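Local atomic coordinates of translation initiation factor eIF-2B (Pyrococcus horikoshii, PDB entry 1VB5), a protein that probably catalyses the exchange of GDP for GTP on translation initiation factor 2, as a member of the eIF-2B alpha/beta/delta subunit family. Residues Phe136-Thr141 / Ser159-Glu164; Glu142-Tyr147 / Ile166-Met171; Ala47-Arg52 / Ile72-Arg77; Tyr66-Phe71 / Leu86-Arg91. All blocks are in the same frame, centred on the assembly; numbering follows the deposited sequence.

Interaction 1 (Phe136-Thr141 / Ser159-Glu164); sequences FKVILT and SGIEFE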
loop_
_atom_site.group_PDB
_atom_site.type_symbol
_atom_site.label_atom_id
_atom_site.label_comp_id
_atom_site.label_asym_id
_atom_site.label_seq_id
_atom_site.Cartn_x
_atom_site.Cartn_y
_atom_site.Cartn_z
ATOM N N PHE B 136 -16.332 -18.265 6.733
ATOM C CA PHE B 136 -15.228 -17.618 6.046
ATOM C C PHE B 136 -14.537 -16.614 6.958
ATOM O O PHE B 136 -15.019 -16.319 8.055
ATOM C CB PHE B 136 -15.750 -16.914 4.790
ATOM C CG PHE B 136 -16.818 -15.891 5.067
ATOM C CD1 PHE B 136 -16.480 -14.596 5.438
ATOM C CD2 PHE B 136 -18.167 -16.230 4.972
ATOM C CE1 PHE B 136 -17.467 -13.650 5.711
ATOM C CE2 PHE B 136 -19.162 -15.293 5.241
ATOM C CZ PHE B 136 -18.814 -14.000 5.612
ATOM N N LYS B 137 -13.401 -16.101 6.495
ATOM C CA LYS B 137 -12.626 -15.116 7.234
ATOM C C LYS B 137 -12.353 -13.968 6.277
ATOM O O LYS B 137 -12.329 -14.158 5.059
ATOM C CB LYS B 137 -11.291 -15.711 7.704
ATOM C CG LYS B 137 -11.421 -16.951 8.575
ATOM C CD LYS B 137 -10.056 -17.562 8.878
ATOM C CE LYS B 137 -10.195 -18.918 9.566
ATOM N NZ LYS B 137 -8.870 -19.569 9.806
ATOM N N VAL B 138 -12.138 -12.781 6.823
ATOM C CA VAL B 138 -11.876 -11.621 5.997
ATOM C C VAL B 138 -10.539 -10.955 6.314
ATOM O O VAL B 138 -10.153 -10.821 7.471
ATOM C CB VAL B 138 -12.990 -10.567 6.159
ATOM C CG1 VAL B 138 -12.713 -9.370 5.257
ATOM C CG2 VAL B 138 -14.340 -11.185 5.830
ATOM N N ILE B 139 -9.832 -10.558 5.264
ATOM C CA ILE B 139 -8.569 -9.855 5.409
ATOM C C ILE B 139 -8.873 -8.500 4.802
ATOM O O ILE B 139 -9.349 -8.416 3.668
ATOM C CB ILE B 139 -7.423 -10.542 4.623
ATOM C CG1 ILE B 139 -7.214 -11.965 5.149
ATOM C CG2 ILE B 139 -6.141 -9.736 4.768
ATOM C CD1 ILE B 139 -6.277 -12.816 4.309
ATOM N N LEU B 140 -8.629 -7.438 5.559
ATOM C CA LEU B 140 -8.904 -6.096 5.067
ATOM C C LEU B 140 -7.786 -5.132 5.433
ATOM O O LEU B 140 -7.066 -5.342 6.403
ATOM C CB LEU B 140 -10.228 -5.609 5.645
ATOM C CG LEU B 140 -10.267 -5.531 7.169
ATOM C CD1 LEU B 140 -10.096 -4.084 7.601
ATOM C CD2 LEU B 140 -11.587 -6.087 7.672
ATOM N N THR B 141 -7.655 -4.065 4.653
ATOM C CA THR B 141 -6.616 -3.075 4.883
ATOM C C THR B 141 -7.145 -1.919 5.712
ATOM O O THR B 141 -8.333 -1.609 5.660
ATOM C CB THR B 141 -6.095 -2.491 3.555
ATOM O OG1 THR B 141 -7.146 -1.747 2.920
ATOM C CG2 THR B 141 -5.640 -3.591 2.634
ATOM N N SER B 159 -20.993 -7.624 13.614
ATOM C CA SER B 159 -21.696 -8.761 13.036
ATOM C C SER B 159 -21.156 -10.139 13.424
ATOM O O SER B 159 -21.732 -11.157 13.043
ATOM C CB SER B 159 -21.715 -8.620 11.513
ATOM O OG SER B 159 -22.366 -7.417 11.126
ATOM N N GLY B 160 -20.062 -10.177 14.181
ATOM C CA GLY B 160 -19.497 -11.456 14.590
ATOM C C GLY B 160 -18.741 -12.180 13.487
ATOM O O GLY B 160 -18.616 -13.411 13.486
ATOM N N ILE B 161 -18.228 -11.414 12.535
ATOM C CA ILE B 161 -17.489 -11.992 11.425
ATOM C C ILE B 161 -15.990 -11.964 11.726
ATOM O O ILE B 161 -15.454 -10.959 12.188
ATOM C CB ILE B 161 -17.819 -11.227 10.128
ATOM C CG1 ILE B 161 -19.317 -11.396 9.831
ATOM C CG2 ILE B 161 -16.972 -11.743 8.967
ATOM C CD1 ILE B 161 -19.865 -10.454 8.792
ATOM N N GLU B 162 -15.322 -13.083 11.482
ATOM C CA GLU B 162 -13.890 -13.180 11.735
ATOM C C GLU B 162 -13.106 -12.346 10.717
ATOM O O GLU B 162 -13.360 -12.415 9.517
ATOM C CB GLU B 162 -13.444 -14.644 11.672
ATOM C CG GLU B 162 -12.114 -14.905 12.362
ATOM C CD GLU B 162 -11.616 -16.328 12.161
ATOM O OE1 GLU B 162 -12.435 -17.271 12.273
ATOM O OE2 GLU B 162 -10.402 -16.500 11.899
ATOM N N PHE B 163 -12.158 -11.549 11.199
ATOM C CA PHE B 163 -11.370 -10.713 10.299
ATOM C C PHE B 163 -9.967 -10.463 10.813
ATOM O O PHE B 163 -9.685 -10.627 11.999
ATOM C CB PHE B 163 -12.073 -9.368 10.065
ATOM C CG PHE B 163 -12.110 -8.480 11.279
ATOM C CD1 PHE B 163 -11.019 -7.678 11.606
ATOM C CD2 PHE B 163 -13.226 -8.463 12.109
ATOM C CE1 PHE B 163 -11.038 -6.873 12.745
ATOM C CE2 PHE B 163 -13.256 -7.662 13.248
ATOM C CZ PHE B 163 -12.160 -6.864 13.569
ATOM N N GLU B 164 -9.103 -10.044 9.896
ATOM C CA GLU B 164 -7.712 -9.740 10.184
ATOM C C GLU B 164 -7.431 -8.426 9.459
ATOM O O GLU B 164 -7.829 -8.264 8.307
ATOM C CB GLU B 164 -6.830 -10.854 9.618
ATOM C CG GLU B 164 -5.447 -10.958 10.214
ATOM C CD GLU B 164 -4.648 -12.106 9.612
ATOM O OE1 GLU B 164 -3.593 -12.459 10.184
ATOM O OE2 GLU B 164 -5.071 -12.652 8.567
HETATM O O HOH W 1 -16.745 -15.276 10.097
#
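V138 O accepts the amide of E164, N to O at 2.8 Å, and is also approached by the CA-H of F163, CA to O at 3.1 Å. E164 O repeats the pattern one step on, accepting from L140 N at 3.0 Å and meeting the CA-H of I139. With V138 N bonded to E162 O, this gives the parallel ladder pairing V138 with F163 and I139 with E164. Before it, a water takes the place of a direct bond, donating to F136 O and accepting from E162 N. At the exposed margin K137 and E162 lie side by side, K137 CD 3.2 Å from E162 OE2; K137 CG, anti to the carbonyl carbon (chi1 -58°), also lies near OE2, while NZ, at 4.0 Å from it, is too far for a salt bridge. I161 CG2 touches both F136 CE1, at 3.8 Å, and V138 CG2. F163 CB packs on L140 CD2. E164 OE1 forms a salt bridge with R247 of the second subunit. The pair closes the beta-alpha-beta unit of strand 136-141, helix 148-158 and strand 163-166; L140 and I161 pack on L156 of that helix, while strand 111-115 flanks 136-141 on its other edge.

Interaction 2 (Glu142-Tyr147 / Ile166-Met171); sequences ESSPDY and ITDAQM
The side chain of E142 lies alongside T167, with OE1 3.6 Å from T167 CG2. Its CG, set between the backbone N and carbonyl carbon (chi1 61°), comes near I166 O and T167 CA, and the extended chain beyond carries OE1 to the threonine methyl; OE2 forms a salt bridge with R241 of the second subunit. The backbone of E142 is also held, through a bond from its N to I166 O at 2.9 Å that extends the strand pairing into the loops. D168 makes the main polar link. Its carboxylate faces two consecutive amides: OD2 accepts from S144 N at 2.9 Å, on the syn side and 19° out of the carboxylate plane, while OD1 takes a weak bond from S143 N at 3.0 Å. A water accepts from D168 N and lies 3.0 Å from S144 OG; its approach to E142 OE1 is too short to be relied on. Two acidic groups are thus buried close together, OE1 of E142 and OD1 of D168 being 5.3 Å apart. The amides of S143 and S144 would partly offset the charge of D168, while that of E142 is probably balanced by R241 of the second subunit.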
loop_
_atom_site.group_PDB
_atom_site.type_symbol
_atom_site.label_atom_id
_atom_site.label_comp_id
_atom_site.label_asym_id
_atom_site.label_seq_id
_atom_site.Cartn_x
_atom_site.Cartn_y
_atom_site.Cartn_z
ATOM N N GLU B 142 -6.257 -1.281 6.472
ATOM C CA GLU B 142 -6.643 -0.142 7.292
ATOM C C GLU B 142 -7.023 1.019 6.369
ATOM O O GLU B 142 -7.859 1.854 6.725
ATOM C CB GLU B 142 -5.490 0.259 8.216
ATOM C CG GLU B 142 -4.228 0.686 7.501
ATOM C CD GLU B 142 -3.033 0.809 8.447
ATOM O OE1 GLU B 142 -1.937 1.200 7.982
ATOM O OE2 GLU B 142 -3.191 0.514 9.651
ATOM N N SER B 143 -6.392 1.056 5.192
ATOM C CA SER B 143 -6.645 2.059 4.151
ATOM C C SER B 143 -6.196 3.490 4.438
ATOM O O SER B 143 -7.014 4.346 4.795
ATOM C CB SER B 143 -8.137 2.086 3.791
ATOM O OG SER B 143 -8.619 0.784 3.514
ATOM N N SER B 144 -4.908 3.755 4.253
ATOM C CA SER B 144 -4.368 5.093 4.480
ATOM C C SER B 144 -4.979 6.066 3.474
ATOM O O SER B 144 -5.323 5.678 2.361
ATOM C CB SER B 144 -2.846 5.082 4.316
ATOM O OG SER B 144 -2.255 4.180 5.231
ATOM N N PRO B 145 -5.071 7.355 3.834
ATOM C CA PRO B 145 -4.642 7.947 5.104
ATOM C C PRO B 145 -5.754 8.153 6.135
ATOM O O PRO B 145 -5.472 8.489 7.282
ATOM C CB PRO B 145 -4.055 9.272 4.659
ATOM C CG PRO B 145 -5.060 9.699 3.631
ATOM C CD PRO B 145 -5.313 8.410 2.833
ATOM N N ASP B 146 -7.008 7.957 5.730
ATOM C CA ASP B 146 -8.140 8.169 6.638
ATOM C C ASP B 146 -8.574 6.931 7.409
ATOM O O ASP B 146 -9.415 7.009 8.298
ATOM C CB ASP B 146 -9.329 8.727 5.859
ATOM C CG ASP B 146 -9.005 10.042 5.189
ATOM O OD1 ASP B 146 -8.662 10.998 5.920
ATOM O OD2 ASP B 146 -9.083 10.116 3.941
ATOM N N TYR B 147 -8.007 5.787 7.048
ATOM C CA TYR B 147 -8.305 4.532 7.722
ATOM C C TYR B 147 -9.780 4.132 7.754
ATOM O O TYR B 147 -10.284 3.684 8.781
ATOM C CB TYR B 147 -7.743 4.575 9.148
ATOM C CG TYR B 147 -6.250 4.827 9.194
ATOM C CD1 TYR B 147 -5.722 5.871 9.951
ATOM C CD2 TYR B 147 -5.369 4.041 8.452
ATOM C CE1 TYR B 147 -4.354 6.129 9.962
ATOM C CE2 TYR B 147 -4.003 4.288 8.454
ATOM C CZ TYR B 147 -3.501 5.331 9.211
ATOM O OH TYR B 147 -2.146 5.576 9.219
ATOM N N ILE B 166 -4.679 -5.513 7.984
ATOM C CA ILE B 166 -3.298 -5.353 7.539
ATOM C C ILE B 166 -3.103 -3.926 7.037
ATOM O O ILE B 166 -4.069 -3.164 6.926
ATOM C CB ILE B 166 -2.940 -6.341 6.381
ATOM C CG1 ILE B 166 -3.766 -6.018 5.129
ATOM C CG2 ILE B 166 -3.197 -7.775 6.814
ATOM C CD1 ILE B 166 -3.445 -6.912 3.916
ATOM N N THR B 167 -1.853 -3.554 6.767
ATOM C CA THR B 167 -1.562 -2.222 6.235
ATOM C C THR B 167 -1.698 -2.369 4.725
ATOM O O THR B 167 -1.649 -3.487 4.213
ATOM C CB THR B 167 -0.126 -1.785 6.556
ATOM O OG1 THR B 167 0.786 -2.715 5.971
ATOM C CG2 THR B 167 0.097 -1.742 8.067
ATOM N N ASP B 168 -1.857 -1.260 4.007
ATOM C CA ASP B 168 -2.008 -1.335 2.555
ATOM C C ASP B 168 -0.817 -2.022 1.865
ATOM O O ASP B 168 -0.996 -2.819 0.941
ATOM C CB ASP B 168 -2.200 0.070 1.955
ATOM C CG ASP B 168 -3.352 0.852 2.607
ATOM O OD1 ASP B 168 -4.188 0.240 3.306
ATOM O OD2 ASP B 168 -3.429 2.088 2.406
ATOM N N ALA B 169 0.395 -1.719 2.317
ATOM C CA ALA B 169 1.592 -2.292 1.711
ATOM C C ALA B 169 1.724 -3.809 1.866
ATOM O O ALA B 169 2.587 -4.430 1.237
ATOM C CB ALA B 169 2.836 -1.593 2.265
ATOM N N GLN B 170 0.872 -4.413 2.691
ATOM C CA GLN B 170 0.928 -5.861 2.900
ATOM C C GLN B 170 -0.026 -6.653 1.993
ATOM O O GLN B 170 -0.070 -7.881 2.065
ATOM C CB GLN B 170 0.621 -6.190 4.364
ATOM C CG GLN B 170 1.790 -6.033 5.331
ATOM C CD GLN B 170 1.362 -6.261 6.776
ATOM O OE1 GLN B 170 0.890 -5.344 7.446
ATOM N NE2 GLN B 170 1.504 -7.489 7.250
ATOM N N MET B 171 -0.778 -5.956 1.144
ATOM C CA MET B 171 -1.736 -6.612 0.252
ATOM C C MET B 171 -1.131 -7.733 -0.587
ATOM O O MET B 171 -1.788 -8.743 -0.837
ATOM C CB MET B 171 -2.410 -5.585 -0.664
ATOM C CG MET B 171 -3.322 -4.633 0.081
ATOM S SD MET B 171 -4.344 -3.618 -1.004
ATOM C CE MET B 171 -3.100 -2.559 -1.795
HETATM O O HOH W 2 -1.615 1.300 5.598
#

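Interaction 3 (Ala47-Arg52 / Ile72-Arg77); sequences AIMELR and IPVTNR
From CB, the side chain of R52 runs extended through CG and CD to NE, and everything beyond CD reaches the loop 72-77. NE makes a weak bond to I72 O, and another to A69 O in the helix before it. CZ lies beneath V74 CG2, which sits 3.6 Å above the guanidinium plane and over its centre. NH1 meets the same methyl, whereas NH2 donates to I72 O at 2.9 Å, 26° out of the carbonyl plane. One arginine therefore binds a carbonyl just past the end of helix 63-71 and lays its flat face against V74, two residues on. An alanine in place of R52 would probably leave I72 O without its side-chain donors and V74 CG2 without the flat group beneath it. M49 flanks V74 as well: its chain, bent at chi2 (-77°), brings SD to 3.5 Å from V74 CG2. Deeper in, I48 CG2 packs on I72 CG2 at 3.6 Å, and I48 CD1 rests against two carbonyls, P73 O and T75 O, at 3.5 Å from each. T75 OG1 accepts from R77 N in an ST turn leading to the N-cap of helix 78-106. I48 and I72 both touch L81 of that helix, while L35 and F32 of helix 21-38 pack on I48 and I72 respectively, so the loop is seated among helices 21-38, 41-58 and 78-106.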
loop_
_atom_site.group_PDB
_atom_site.type_symbol
_atom_site.label_atom_id
_atom_site.label_comp_id
_atom_site.label_asym_id
_atom_site.label_seq_id
_atom_site.Cartn_x
_atom_site.Cartn_y
_atom_site.Cartn_z
ATOM N N ALA B 47 -32.404 26.073 -10.408
ATOM C CA ALA B 47 -31.790 25.571 -9.185
ATOM C C ALA B 47 -31.383 24.110 -9.357
ATOM O O ALA B 47 -30.345 23.685 -8.857
ATOM C CB ALA B 47 -32.754 25.705 -8.025
ATOM N N ILE B 48 -32.210 23.345 -10.062
ATOM C CA ILE B 48 -31.922 21.937 -10.299
ATOM C C ILE B 48 -30.703 21.807 -11.215
ATOM O O ILE B 48 -29.887 20.899 -11.058
ATOM C CB ILE B 48 -33.137 21.222 -10.932
ATOM C CG1 ILE B 48 -34.331 21.296 -9.971
ATOM C CG2 ILE B 48 -32.800 19.768 -11.228
ATOM C CD1 ILE B 48 -35.604 20.678 -10.512
ATOM N N MET B 49 -30.586 22.725 -12.166
ATOM C CA MET B 49 -29.461 22.727 -13.096
ATOM C C MET B 49 -28.171 22.993 -12.331
ATOM O O MET B 49 -27.143 22.368 -12.585
ATOM C CB MET B 49 -29.654 23.813 -14.156
ATOM C CG MET B 49 -30.815 23.569 -15.098
ATOM S SD MET B 49 -30.433 22.331 -16.342
ATOM C CE MET B 49 -30.119 23.393 -17.761
ATOM N N GLU B 50 -28.238 23.929 -11.391
ATOM C CA GLU B 50 -27.078 24.286 -10.590
ATOM C C GLU B 50 -26.711 23.176 -9.611
ATOM O O GLU B 50 -25.533 22.869 -9.433
ATOM C CB GLU B 50 -27.342 25.591 -9.828
ATOM C CG GLU B 50 -26.140 26.094 -9.036
ATOM C CD GLU B 50 -26.339 27.498 -8.487
ATOM O OE1 GLU B 50 -27.264 27.699 -7.671
ATOM O OE2 GLU B 50 -25.566 28.403 -8.874
ATOM N N LEU B 51 -27.714 22.574 -8.976
ATOM C CA LEU B 51 -27.455 21.501 -8.025
ATOM C C LEU B 51 -26.890 20.282 -8.753
ATOM O O LEU B 51 -26.049 19.565 -8.213
ATOM C CB LEU B 51 -28.732 21.123 -7.267
ATOM C CG LEU B 51 -28.535 20.089 -6.152
ATOM C CD1 LEU B 51 -27.433 20.555 -5.209
ATOM C CD2 LEU B 51 -29.838 19.889 -5.392
ATOM N N ARG B 52 -27.356 20.050 -9.977
ATOM C CA ARG B 52 -26.864 18.936 -10.780
ATOM C C ARG B 52 -25.343 19.031 -10.867
ATOM O O ARG B 52 -24.629 18.038 -10.714
ATOM C CB ARG B 52 -27.431 19.002 -12.200
ATOM C CG ARG B 52 -28.692 18.199 -12.443
ATOM C CD ARG B 52 -29.054 18.248 -13.919
ATOM N NE ARG B 52 -30.132 17.321 -14.252
ATOM C CZ ARG B 52 -30.586 17.115 -15.485
ATOM N NH1 ARG B 52 -30.056 17.768 -16.510
ATOM N NH2 ARG B 52 -31.575 16.254 -15.691
ATOM N N ILE B 72 -32.641 13.145 -11.809
ATOM C CA ILE B 72 -33.513 14.237 -11.391
ATOM C C ILE B 72 -33.809 15.114 -12.601
ATOM O O ILE B 72 -32.910 15.715 -13.181
ATOM C CB ILE B 72 -32.860 15.083 -10.265
ATOM C CG1 ILE B 72 -33.037 14.387 -8.912
ATOM C CG2 ILE B 72 -33.525 16.453 -10.183
ATOM C CD1 ILE B 72 -32.654 12.938 -8.891
ATOM N N PRO B 73 -35.086 15.192 -13.000
ATOM C CA PRO B 73 -35.490 15.999 -14.154
ATOM C C PRO B 73 -35.463 17.495 -13.900
ATOM O O PRO B 73 -35.656 17.947 -12.771
ATOM C CB PRO B 73 -36.903 15.504 -14.431
ATOM C CG PRO B 73 -37.421 15.257 -13.046
ATOM C CD PRO B 73 -36.254 14.525 -12.394
ATOM N N VAL B 74 -35.205 18.259 -14.955
ATOM C CA VAL B 74 -35.203 19.709 -14.856
ATOM C C VAL B 74 -36.676 20.057 -15.060
ATOM O O VAL B 74 -37.165 20.123 -16.190
ATOM C CB VAL B 74 -34.345 20.348 -15.965
ATOM C CG1 VAL B 74 -34.450 21.864 -15.897
ATOM C CG2 VAL B 74 -32.890 19.917 -15.808
ATOM N N THR B 75 -37.383 20.245 -13.952
ATOM C CA THR B 75 -38.810 20.538 -13.985
ATOM C C THR B 75 -39.166 21.639 -12.996
ATOM O O THR B 75 -38.363 21.990 -12.128
ATOM C CB THR B 75 -39.612 19.275 -13.619
ATOM O OG1 THR B 75 -41.016 19.550 -13.676
ATOM C CG2 THR B 75 -39.251 18.820 -12.215
ATOM N N ASN B 76 -40.371 22.186 -13.130
ATOM C CA ASN B 76 -40.840 23.227 -12.220
ATOM C C ASN B 76 -41.862 22.623 -11.264
ATOM O O ASN B 76 -42.479 23.333 -10.468
ATOM C CB ASN B 76 -41.480 24.392 -12.989
ATOM C CG ASN B 76 -42.582 23.938 -13.934
ATOM O OD1 ASN B 76 -43.409 23.091 -13.591
ATOM N ND2 ASN B 76 -42.603 24.515 -15.131
ATOM N N ARG B 77 -42.030 21.307 -11.348
ATOM C CA ARG B 77 -42.974 20.593 -10.499
ATOM C C ARG B 77 -42.370 20.042 -9.208
ATOM O O ARG B 77 -41.649 19.044 -9.213
ATOM C CB ARG B 77 -43.623 19.445 -11.277
ATOM C CG ARG B 77 -44.696 19.888 -12.247
ATOM C CD ARG B 77 -45.868 18.923 -12.190
ATOM N NE ARG B 77 -45.743 17.847 -13.161
ATOM C CZ ARG B 77 -46.368 16.681 -13.065
ATOM N NH1 ARG B 77 -47.164 16.429 -12.037
ATOM N NH2 ARG B 77 -46.197 15.764 -14.002
#

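Interaction 4 (Tyr66-Phe71 / Leu86-Arg91); sequences YNLARF and LEFLRR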
loop_
_atom_site.group_PDB
_atom_site.type_symbol
_atom_site.label_atom_id
_atom_site.label_comp_id
_atom_site.label_asym_id
_atom_site.label_seq_id
_atom_site.Cartn_x
_atom_site.Cartn_y
_atom_site.Cartn_z
ATOM N N TYR B 66 -23.137 11.456 -10.598
ATOM C CA TYR B 66 -23.466 11.837 -11.966
ATOM C C TYR B 66 -24.808 11.225 -12.386
ATOM O O TYR B 66 -25.635 11.898 -13.000
ATOM C CB TYR B 66 -22.375 11.365 -12.930
ATOM C CG TYR B 66 -22.761 11.486 -14.388
ATOM C CD1 TYR B 66 -22.418 12.613 -15.135
ATOM C CD2 TYR B 66 -23.488 10.473 -15.021
ATOM C CE1 TYR B 66 -22.787 12.727 -16.479
ATOM C CE2 TYR B 66 -23.867 10.578 -16.359
ATOM C CZ TYR B 66 -23.514 11.701 -17.079
ATOM O OH TYR B 66 -23.880 11.790 -18.403
ATOM N N ASN B 67 -25.016 9.947 -12.076
ATOM C CA ASN B 67 -26.267 9.295 -12.437
ATOM C C ASN B 67 -27.441 9.859 -11.635
ATOM O O ASN B 67 -28.563 9.907 -12.128
ATOM C CB ASN B 67 -26.167 7.779 -12.252
ATOM C CG ASN B 67 -25.333 7.122 -13.336
ATOM O OD1 ASN B 67 -25.417 7.497 -14.504
ATOM N ND2 ASN B 67 -24.531 6.131 -12.957
ATOM N N LEU B 68 -27.182 10.280 -10.402
ATOM C CA LEU B 68 -28.234 10.869 -9.581
ATOM C C LEU B 68 -28.690 12.149 -10.273
ATOM O O LEU B 68 -29.889 12.396 -10.422
ATOM C CB LEU B 68 -27.708 11.205 -8.180
ATOM C CG LEU B 68 -28.529 12.226 -7.369
ATOM C CD1 LEU B 68 -29.920 11.682 -7.083
ATOM C CD2 LEU B 68 -27.809 12.546 -6.071
ATOM N N ALA B 69 -27.717 12.943 -10.714
ATOM C CA ALA B 69 -27.980 14.212 -11.386
ATOM C C ALA B 69 -28.820 14.075 -12.654
ATOM O O ALA B 69 -29.697 14.900 -12.906
ATOM C CB ALA B 69 -26.666 14.910 -11.705
ATOM N N ARG B 70 -28.550 13.050 -13.456
ATOM C CA ARG B 70 -29.310 12.842 -14.686
ATOM C C ARG B 70 -30.684 12.247 -14.401
ATOM O O ARG B 70 -31.587 12.340 -15.229
ATOM C CB ARG B 70 -28.562 11.910 -15.647
ATOM C CG ARG B 70 -27.203 12.415 -16.102
ATOM C CD ARG B 70 -27.269 13.843 -16.614
ATOM N NE ARG B 70 -26.014 14.236 -17.249
ATOM C CZ ARG B 70 -25.628 15.493 -17.434
ATOM N NH1 ARG B 70 -26.400 16.495 -17.027
ATOM N NH2 ARG B 70 -24.471 15.748 -18.030
ATOM N N PHE B 71 -30.831 11.629 -13.235
ATOM C CA PHE B 71 -32.099 11.020 -12.854
ATOM C C PHE B 71 -33.117 12.090 -12.463
ATOM O O PHE B 71 -34.309 11.956 -12.741
ATOM C CB PHE B 71 -31.894 10.063 -11.683
ATOM C CG PHE B 71 -33.083 9.190 -11.405
ATOM C CD1 PHE B 71 -33.368 8.101 -12.223
ATOM C CD2 PHE B 71 -33.932 9.467 -10.336
ATOM C CE1 PHE B 71 -34.488 7.297 -11.982
ATOM C CE2 PHE B 71 -35.053 8.669 -10.088
ATOM C CZ PHE B 71 -35.331 7.584 -10.911
ATOM N N LEU B 86 -36.886 10.533 -4.213
ATOM C CA LEU B 86 -37.249 9.415 -3.350
ATOM C C LEU B 86 -37.169 8.088 -4.092
ATOM O O LEU B 86 -36.880 7.048 -3.491
ATOM C CB LEU B 86 -38.665 9.600 -2.794
ATOM C CG LEU B 86 -38.900 10.781 -1.845
ATOM C CD1 LEU B 86 -40.386 10.850 -1.488
ATOM C CD2 LEU B 86 -38.053 10.617 -0.586
ATOM N N GLU B 87 -37.434 8.117 -5.396
ATOM C CA GLU B 87 -37.381 6.895 -6.185
ATOM C C GLU B 87 -35.929 6.453 -6.356
ATOM O O GLU B 87 -35.638 5.260 -6.350
ATOM C CB GLU B 87 -38.018 7.095 -7.559
ATOM C CG GLU B 87 -38.373 5.780 -8.234
ATOM C CD GLU B 87 -38.633 5.931 -9.720
ATOM O OE1 GLU B 87 -39.339 6.889 -10.111
ATOM O OE2 GLU B 87 -38.137 5.084 -10.498
ATOM N N PHE B 88 -35.026 7.416 -6.520
ATOM C CA PHE B 88 -33.608 7.098 -6.666
ATOM C C PHE B 88 -33.180 6.373 -5.391
ATOM O O PHE B 88 -32.539 5.322 -5.441
ATOM C CB PHE B 88 -32.774 8.369 -6.837
ATOM C CG PHE B 88 -31.348 8.106 -7.257
ATOM C CD1 PHE B 88 -31.023 7.944 -8.598
ATOM C CD2 PHE B 88 -30.339 7.976 -6.305
ATOM C CE1 PHE B 88 -29.710 7.653 -8.989
ATOM C CE2 PHE B 88 -29.025 7.685 -6.684
ATOM C CZ PHE B 88 -28.713 7.523 -8.027
ATOM N N LEU B 89 -33.560 6.933 -4.246
ATOM C CA LEU B 89 -33.227 6.333 -2.960
ATOM C C LEU B 89 -33.799 4.922 -2.848
ATOM O O LEU B 89 -33.124 4.004 -2.373
ATOM C CB LEU B 89 -33.749 7.208 -1.814
ATOM C CG LEU B 89 -33.026 8.548 -1.631
ATOM C CD1 LEU B 89 -33.686 9.359 -0.517
ATOM C CD2 LEU B 89 -31.565 8.295 -1.301
ATOM N N ARG B 90 -35.040 4.742 -3.290
ATOM C CA ARG B 90 -35.668 3.430 -3.231
ATOM C C ARG B 90 -34.914 2.446 -4.122
ATOM O O ARG B 90 -34.736 1.283 -3.762
ATOM C CB ARG B 90 -37.128 3.509 -3.683
ATOM C CG ARG B 90 -37.916 2.229 -3.454
ATOM C CD ARG B 90 -39.270 2.291 -4.155
ATOM N NE ARG B 90 -39.116 2.389 -5.604
ATOM C CZ ARG B 90 -38.554 1.451 -6.362
ATOM N NH1 ARG B 90 -38.093 0.331 -5.811
ATOM N NH2 ARG B 90 -38.437 1.636 -7.671
ATOM N N ARG B 91 -34.475 2.914 -5.288
ATOM C CA ARG B 91 -33.737 2.053 -6.205
ATOM C C ARG B 91 -32.366 1.669 -5.649
ATOM O O ARG B 91 -31.940 0.526 -5.800
ATOM C CB ARG B 91 -33.576 2.722 -7.573
ATOM C CG ARG B 91 -34.876 2.857 -8.357
ATOM C CD ARG B 91 -34.610 3.299 -9.789
ATOM N NE ARG B 91 -35.846 3.490 -10.546
ATOM C CZ ARG B 91 -35.894 3.709 -11.859
ATOM N NH1 ARG B 91 -34.772 3.763 -12.565
ATOM N NH2 ARG B 91 -37.061 3.878 -12.465
#
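Segments 66-71 and 86-91 are helical and run roughly antiparallel at 139°, their axes 10.7 Å apart at closest, with L68 and F88 the nearest pair by CA. F88, its CG anti to the backbone N (chi1 -169°), extends its ring onto L68, whose CD1 makes a CH-pi contact over one face, 3.9 Å from the ring centroid. The rim carbon CE1 of that ring also reaches L68 CA at 3.6 Å. F71 CG meets F88 CD1 at 3.7 Å, the two rings inclined obliquely at 59°. An alanine in place of F88 would probably open a gap between the helices, leaving L68 CD1 without its aromatic face. The far end of the F71 ring meets charge: CZ, on the edge of the F71 ring, lies 3.8 Å from E87 OE2, and CE1 lies 3.6 Å above the guanidinium plane of R91. E87 and R91 form a salt bridge along their helix, and R84 adds a cation-pi contact to F71, so this ring probably marks the change from apolar packing to a charged border.

The four contacts fall into two touching pairs on opposite sides of the chain's centre. Interactions 3 and 4 come first in the sequence, with centres 13 Å apart; their segments alternate, so that helices 41-58, 63-71 and 78-106 are tied together in the helical N-terminal part. Interactions 1 and 2 follow, also with alternating segments and centres 15 Å apart. They share strands 136-141 and 163-166 of the mainly parallel sheet and the loops directly after them, meeting where L140 O faces I166 N. Between the pairs, centres are 32 to 43 Å apart and nothing touches. Only the later pair reaches the second subunit, so dimer contacts here belong to the sheet region.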